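PDB 3QQW: putative citrate lyase from Ralstonia eutropha, which probably acts as a magnesium-dependent lyase of the HpcH/HpaI aldolase and citrate lyase family, perhaps cleaving (S)-citramalyl-CoA, on a TIM-barrel scaffold. Local coordinates for residues C[126-130]-C[164-170]; C[233-237]-C[258-263]. One frame throughout, in Å; residues are numbered along the deposited sequence.

Contact 1 of 2, residues C[126-130]-C[164-170]; sequences VAEVI and IAELPNI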
loop_
_atom_site.group_PDB
_atom_site.type_symbol
_atom_site.label_atom_id
_atom_site.label_comp_id
_atom_site.label_asym_id
_atom_site.label_seq_id
_atom_site.Cartn_x
_atom_site.Cartn_y
_atom_site.Cartn_z
ATOM N N VAL C 126 -22.132 3.781 -3.034
ATOM C CA VAL C 126 -21.723 4.929 -3.848
ATOM C C VAL C 126 -22.416 4.868 -5.210
ATOM O O VAL C 126 -23.059 5.842 -5.631
ATOM C CB VAL C 126 -20.188 5.037 -3.987
ATOM C CG1 VAL C 126 -19.810 6.308 -4.720
ATOM C CG2 VAL C 126 -19.509 5.012 -2.622
ATOM N N ALA C 127 -22.319 3.708 -5.863
ATOM C CA ALA C 127 -22.929 3.436 -7.163
ATOM C C ALA C 127 -24.436 3.693 -7.117
ATOM O O ALA C 127 -24.955 4.322 -8.031
ATOM C CB ALA C 127 -22.636 1.996 -7.580
ATOM N N GLU C 128 -25.114 3.277 -6.028
ATOM C CA GLU C 128 -26.564 3.441 -5.821
ATOM C C GLU C 128 -26.951 4.914 -5.730
ATOM O O GLU C 128 -27.935 5.330 -6.343
ATOM C CB GLU C 128 -27.000 2.697 -4.542
ATOM C CG GLU C 128 -28.495 2.707 -4.213
ATOM C CD GLU C 128 -28.864 2.336 -2.785
ATOM O OE1 GLU C 128 -27.990 2.411 -1.889
ATOM O OE2 GLU C 128 -30.047 1.997 -2.558
ATOM N N VAL C 129 -26.154 5.698 -4.989
ATOM C CA VAL C 129 -26.372 7.119 -4.759
ATOM C C VAL C 129 -26.158 7.870 -6.079
ATOM O O VAL C 129 -26.969 8.729 -6.415
ATOM C CB VAL C 129 -25.462 7.650 -3.600
ATOM C CG1 VAL C 129 -25.614 9.148 -3.426
ATOM C CG2 VAL C 129 -25.760 6.935 -2.283
ATOM N N ILE C 130 -25.095 7.519 -6.832
ATOM C CA ILE C 130 -24.762 8.166 -8.112
ATOM C C ILE C 130 -25.881 7.927 -9.148
ATOM O O ILE C 130 -26.303 8.870 -9.846
ATOM C CB ILE C 130 -23.376 7.704 -8.628
ATOM C CG1 ILE C 130 -22.273 8.347 -7.809
ATOM C CG2 ILE C 130 -23.199 7.988 -10.131
ATOM C CD1 ILE C 130 -20.973 7.625 -7.988
ATOM N N ILE C 164 -14.577 2.506 -6.392
ATOM C CA ILE C 164 -15.319 3.765 -6.257
ATOM C C ILE C 164 -14.803 4.766 -7.310
ATOM O O ILE C 164 -15.603 5.345 -8.026
ATOM C CB ILE C 164 -15.206 4.313 -4.800
ATOM C CG1 ILE C 164 -16.048 3.461 -3.823
ATOM C CG2 ILE C 164 -15.577 5.794 -4.719
ATOM C CD1 ILE C 164 -15.839 3.716 -2.336
ATOM N N ALA C 165 -13.479 4.904 -7.454
ATOM C CA ALA C 165 -12.860 5.836 -8.401
ATOM C C ALA C 165 -13.233 5.555 -9.878
ATOM O O ALA C 165 -13.121 6.444 -10.719
ATOM C CB ALA C 165 -11.354 5.813 -8.241
ATOM N N GLU C 166 -13.714 4.358 -10.182
ATOM C CA GLU C 166 -14.114 3.999 -11.527
ATOM C C GLU C 166 -15.571 4.334 -11.821
ATOM O O GLU C 166 -15.976 4.252 -12.984
ATOM C CB GLU C 166 -13.865 2.494 -11.753
ATOM C CG GLU C 166 -12.398 2.218 -12.022
ATOM C CD GLU C 166 -12.139 1.323 -13.205
ATOM O OE1 GLU C 166 -13.051 1.171 -14.049
ATOM O OE2 GLU C 166 -10.977 0.882 -13.353
ATOM N N LEU C 167 -16.345 4.719 -10.779
ATOM C CA LEU C 167 -17.753 5.031 -10.918
ATOM C C LEU C 167 -17.959 6.331 -11.700
ATOM O O LEU C 167 -17.081 7.196 -11.667
ATOM C CB LEU C 167 -18.448 5.085 -9.555
ATOM C CG LEU C 167 -18.539 3.733 -8.833
ATOM C CD1 LEU C 167 -19.021 3.921 -7.415
ATOM C CD2 LEU C 167 -19.448 2.766 -9.581
ATOM N N PRO C 168 -19.082 6.455 -12.452
ATOM C CA PRO C 168 -19.284 7.660 -13.278
ATOM C C PRO C 168 -19.594 8.929 -12.501
ATOM O O PRO C 168 -20.202 8.893 -11.429
ATOM C CB PRO C 168 -20.494 7.283 -14.163
ATOM C CG PRO C 168 -21.256 6.265 -13.363
ATOM C CD PRO C 168 -20.182 5.477 -12.652
ATOM N N ASN C 169 -19.227 10.068 -13.102
ATOM C CA ASN C 169 -19.494 11.426 -12.627
ATOM C C ASN C 169 -18.812 11.804 -11.320
ATOM O O ASN C 169 -19.156 12.827 -10.758
ATOM C CB ASN C 169 -21.004 11.707 -12.531
ATOM C CG ASN C 169 -21.743 11.344 -13.796
ATOM O OD1 ASN C 169 -21.238 11.498 -14.915
ATOM N ND2 ASN C 169 -22.931 10.786 -13.643
ATOM N N ILE C 170 -17.807 11.057 -10.871
ATOM C CA ILE C 170 -17.039 11.446 -9.686
ATOM C C ILE C 170 -15.944 12.377 -10.167
ATOM O O ILE C 170 -15.237 12.076 -11.141
ATOM C CB ILE C 170 -16.489 10.234 -8.873
ATOM C CG1 ILE C 170 -17.654 9.347 -8.366
ATOM C CG2 ILE C 170 -15.563 10.677 -7.691
ATOM C CD1 ILE C 170 -17.189 8.050 -7.713
#

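Contact 2 of 2, residues C[233-237]-C[258-263]; sequences AEVIA and AQIQPI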
loop_
_atom_site.group_PDB
_atom_site.type_symbol
_atom_site.label_atom_id
_atom_site.label_comp_id
_atom_site.label_asym_id
_atom_site.label_seq_id
_atom_site.Cartn_x
_atom_site.Cartn_y
_atom_site.Cartn_z
ATOM N N ALA C 233 -2.742 31.235 9.846
ATOM C CA ALA C 233 -2.427 31.064 8.421
ATOM C C ALA C 233 -1.213 30.161 8.173
ATOM O O ALA C 233 -1.273 29.330 7.269
ATOM C CB ALA C 233 -2.211 32.405 7.748
ATOM N N GLU C 234 -0.157 30.279 8.991
ATOM C CA GLU C 234 1.069 29.489 8.856
ATOM C C GLU C 234 0.827 27.986 9.070
ATOM O O GLU C 234 1.437 27.180 8.361
ATOM C CB GLU C 234 2.155 29.992 9.807
ATOM C CG GLU C 234 2.819 31.268 9.323
ATOM C CD GLU C 234 4.040 31.712 10.103
ATOM O OE1 GLU C 234 3.924 31.924 11.334
ATOM O OE2 GLU C 234 5.106 31.894 9.471
ATOM N N VAL C 235 -0.053 27.623 10.034
ATOM C CA VAL C 235 -0.408 26.239 10.368
ATOM C C VAL C 235 -1.303 25.655 9.256
ATOM O O VAL C 235 -1.123 24.485 8.871
ATOM C CB VAL C 235 -1.080 26.134 11.767
ATOM C CG1 VAL C 235 -1.501 24.697 12.075
ATOM C CG2 VAL C 235 -0.158 26.654 12.859
ATOM N N ILE C 236 -2.252 26.476 8.743
ATOM C CA ILE C 236 -3.162 26.083 7.670
ATOM C C ILE C 236 -2.324 25.831 6.390
ATOM O O ILE C 236 -2.440 24.750 5.775
ATOM C CB ILE C 236 -4.328 27.102 7.442
ATOM C CG1 ILE C 236 -5.098 27.378 8.748
ATOM C CG2 ILE C 236 -5.280 26.602 6.336
ATOM C CD1 ILE C 236 -5.766 28.761 8.849
ATOM N N ALA C 237 -1.432 26.801 6.044
ATOM C CA ALA C 237 -0.556 26.710 4.876
ATOM C C ALA C 237 0.330 25.462 4.948
ATOM O O ALA C 237 0.478 24.758 3.940
ATOM C CB ALA C 237 0.293 27.944 4.765
ATOM N N ALA C 258 -10.917 32.206 7.256
ATOM C CA ALA C 258 -9.502 32.541 7.373
ATOM C C ALA C 258 -8.601 31.434 6.772
ATOM O O ALA C 258 -7.435 31.691 6.504
ATOM C CB ALA C 258 -9.154 32.788 8.832
ATOM N N GLN C 259 -9.146 30.225 6.539
ATOM C CA GLN C 259 -8.406 29.077 5.971
ATOM C C GLN C 259 -8.318 29.111 4.441
ATOM O O GLN C 259 -7.415 28.491 3.888
ATOM C CB GLN C 259 -9.042 27.736 6.383
ATOM C CG GLN C 259 -9.199 27.549 7.876
ATOM C CD GLN C 259 -9.658 26.186 8.275
ATOM O OE1 GLN C 259 -10.590 25.628 7.716
ATOM N NE2 GLN C 259 -9.054 25.647 9.317
ATOM N N ILE C 260 -9.239 29.839 3.763
ATOM C CA ILE C 260 -9.364 29.883 2.303
ATOM C C ILE C 260 -8.072 30.360 1.615
ATOM O O ILE C 260 -7.481 29.564 0.872
ATOM C CB ILE C 260 -10.613 30.679 1.836
ATOM C CG1 ILE C 260 -11.896 30.004 2.381
ATOM C CG2 ILE C 260 -10.643 30.822 0.284
ATOM C CD1 ILE C 260 -13.162 30.772 2.246
ATOM N N GLN C 261 -7.654 31.622 1.832
ATOM C CA GLN C 261 -6.466 32.159 1.189
ATOM C C GLN C 261 -5.214 31.298 1.481
ATOM O O GLN C 261 -4.572 30.928 0.500
ATOM C CB GLN C 261 -6.255 33.639 1.532
ATOM C CG GLN C 261 -6.005 34.513 0.293
ATOM C CD GLN C 261 -7.202 34.649 -0.621
ATOM O OE1 GLN C 261 -8.231 35.209 -0.252
ATOM N NE2 GLN C 261 -7.075 34.142 -1.830
ATOM N N PRO C 262 -4.895 30.855 2.732
ATOM C CA PRO C 262 -3.711 29.977 2.920
ATOM C C PRO C 262 -3.793 28.665 2.119
ATOM O O PRO C 262 -2.772 28.230 1.589
ATOM C CB PRO C 262 -3.705 29.687 4.425
ATOM C CG PRO C 262 -4.468 30.796 5.027
ATOM C CD PRO C 262 -5.515 31.185 4.033
ATOM N N ILE C 263 -5.001 28.074 1.970
ATOM C CA ILE C 263 -5.176 26.831 1.203
ATOM C C ILE C 263 -4.955 27.119 -0.286
ATOM O O ILE C 263 -4.168 26.404 -0.914
ATOM C CB ILE C 263 -6.526 26.123 1.474
ATOM C CG1 ILE C 263 -6.552 25.511 2.901
ATOM C CG2 ILE C 263 -6.810 25.033 0.418
ATOM C CD1 ILE C 263 -7.939 25.151 3.458
#

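Contact 1 of 2, residues C[126-130]-C[164-170]
Leu167 lies against Val126, Ala127 and Ile130, three residues on one side of helix 123-139. At the root of its side chain, CB meets the methyl CD1 of Ile130 at 3.9 Å. The first torsion (chi1 -67°) turns CG anti to the carbonyl carbon, and both methyls then reach the helix. CD1 goes between two residues, 3.7 Å from Val126 CG1 and close to the backbone N of Ala127, while CD2 comes up to Ala127 CB at 3.8 Å. One leucine thus touches both side chain and main chain of the helix.

Ile130 works one turn further on. Its CG2 rests on the carbonyl oxygen of Pro168, with CG2 to O at 3.4 Å, and also brushes the proline ring. CD1 reaches deeper and meets Ile170 CG1 at 3.8 Å, the two side chains crossing at about a right angle. At the other end Val126 sends CG2 to Ile164 CD1, 3.9 Å away. No hydrogen bond spans the interface; apolar packing does the work.

Two consecutive turns give 164-170 its shape: a type I turn from Ile164 to Leu167, closed by Leu167 N to Ile164 O at 2.9 Å, then a type II turn from Leu167 to Ile170. Pro168 and Asn169 form the corner of the second, Asn169 with a positive phi of 65°.

Glu128, on the same helix as Val126, forms a salt bridge with Arg98 of helix 97-107. In the barrel, 164-170 leads from helix 161-164 into strand 170-175, and the neighbouring strand 148-152 packs against both segments: Val150 touches Val126, Ile164 and Ile170, and Val148 is hydrogen-bonded through the backbone to Asn169. Helix 123-139 is thereby packed on the approach to the sixth strand.

Contact 2 of 2, residues C[233-237]-C[258-263]
The first torsions of Ile236 and Gln259 help bring their side chains together. In Ile236 (chi1 -54°) CG1 is anti to the carbonyl carbon and CG2 anti to the backbone N, which spreads the branches over different partners: CD1 touches Gln259 CG at 3.8 Å, and CG2 lies 3.8 Å from Ile263 CG1. Gln259 has a like first torsion (-55°), and its chain, extended beyond CG, crosses Ile236 at about a right angle.

Pro262 lies between the two backbones. Its CG sits 3.9 Å from Ala233 CB, and its CB packs 3.8 Å from Ala233 O, the oxygen that accepts the helical bond from Ala237 N. With the small Ala233 and Ala237 on this side, and Ile236 alongside, the backbones come close: the CA atoms of Ala237 and Pro262 are 4.9 Å apart.

The amide of Gln259 is hydrogen-bonded to main-chain partners: NE2 to the oxygens of Cys227 and Asn229, OE1 to Ile255 N. Helix 233-247 is thus packed against residues 258-263, which lead from the eighth strand into helix 260-267; Ile263 touches Met252 on strand 251-254 and Cys25 on strand 25-29, while Ile260 reaches helix 32-45.

Contacts 1 and 2 lie on opposite sides of the chain's centre, their own centres 31 Å apart and their nearest atoms about 19 Å, and they share no helix or strand. Both are apolar, without a hydrogen bond across, and each has a buried side (Val126, Ile130, Ile164 and Ile170; Ile236, Gln259 and Ile263) and an exposed rim (Pro168; Ala233). Contact 1 joins a helix to a pair of turns leading into a strand, beside the fifth and sixth strands of the barrel; mostly branched aliphatic side chains make it. Contact 2 joins two helices near the closing seam, where the eighth strand meets the first, and its glutamine adds polar ties to nearby loops.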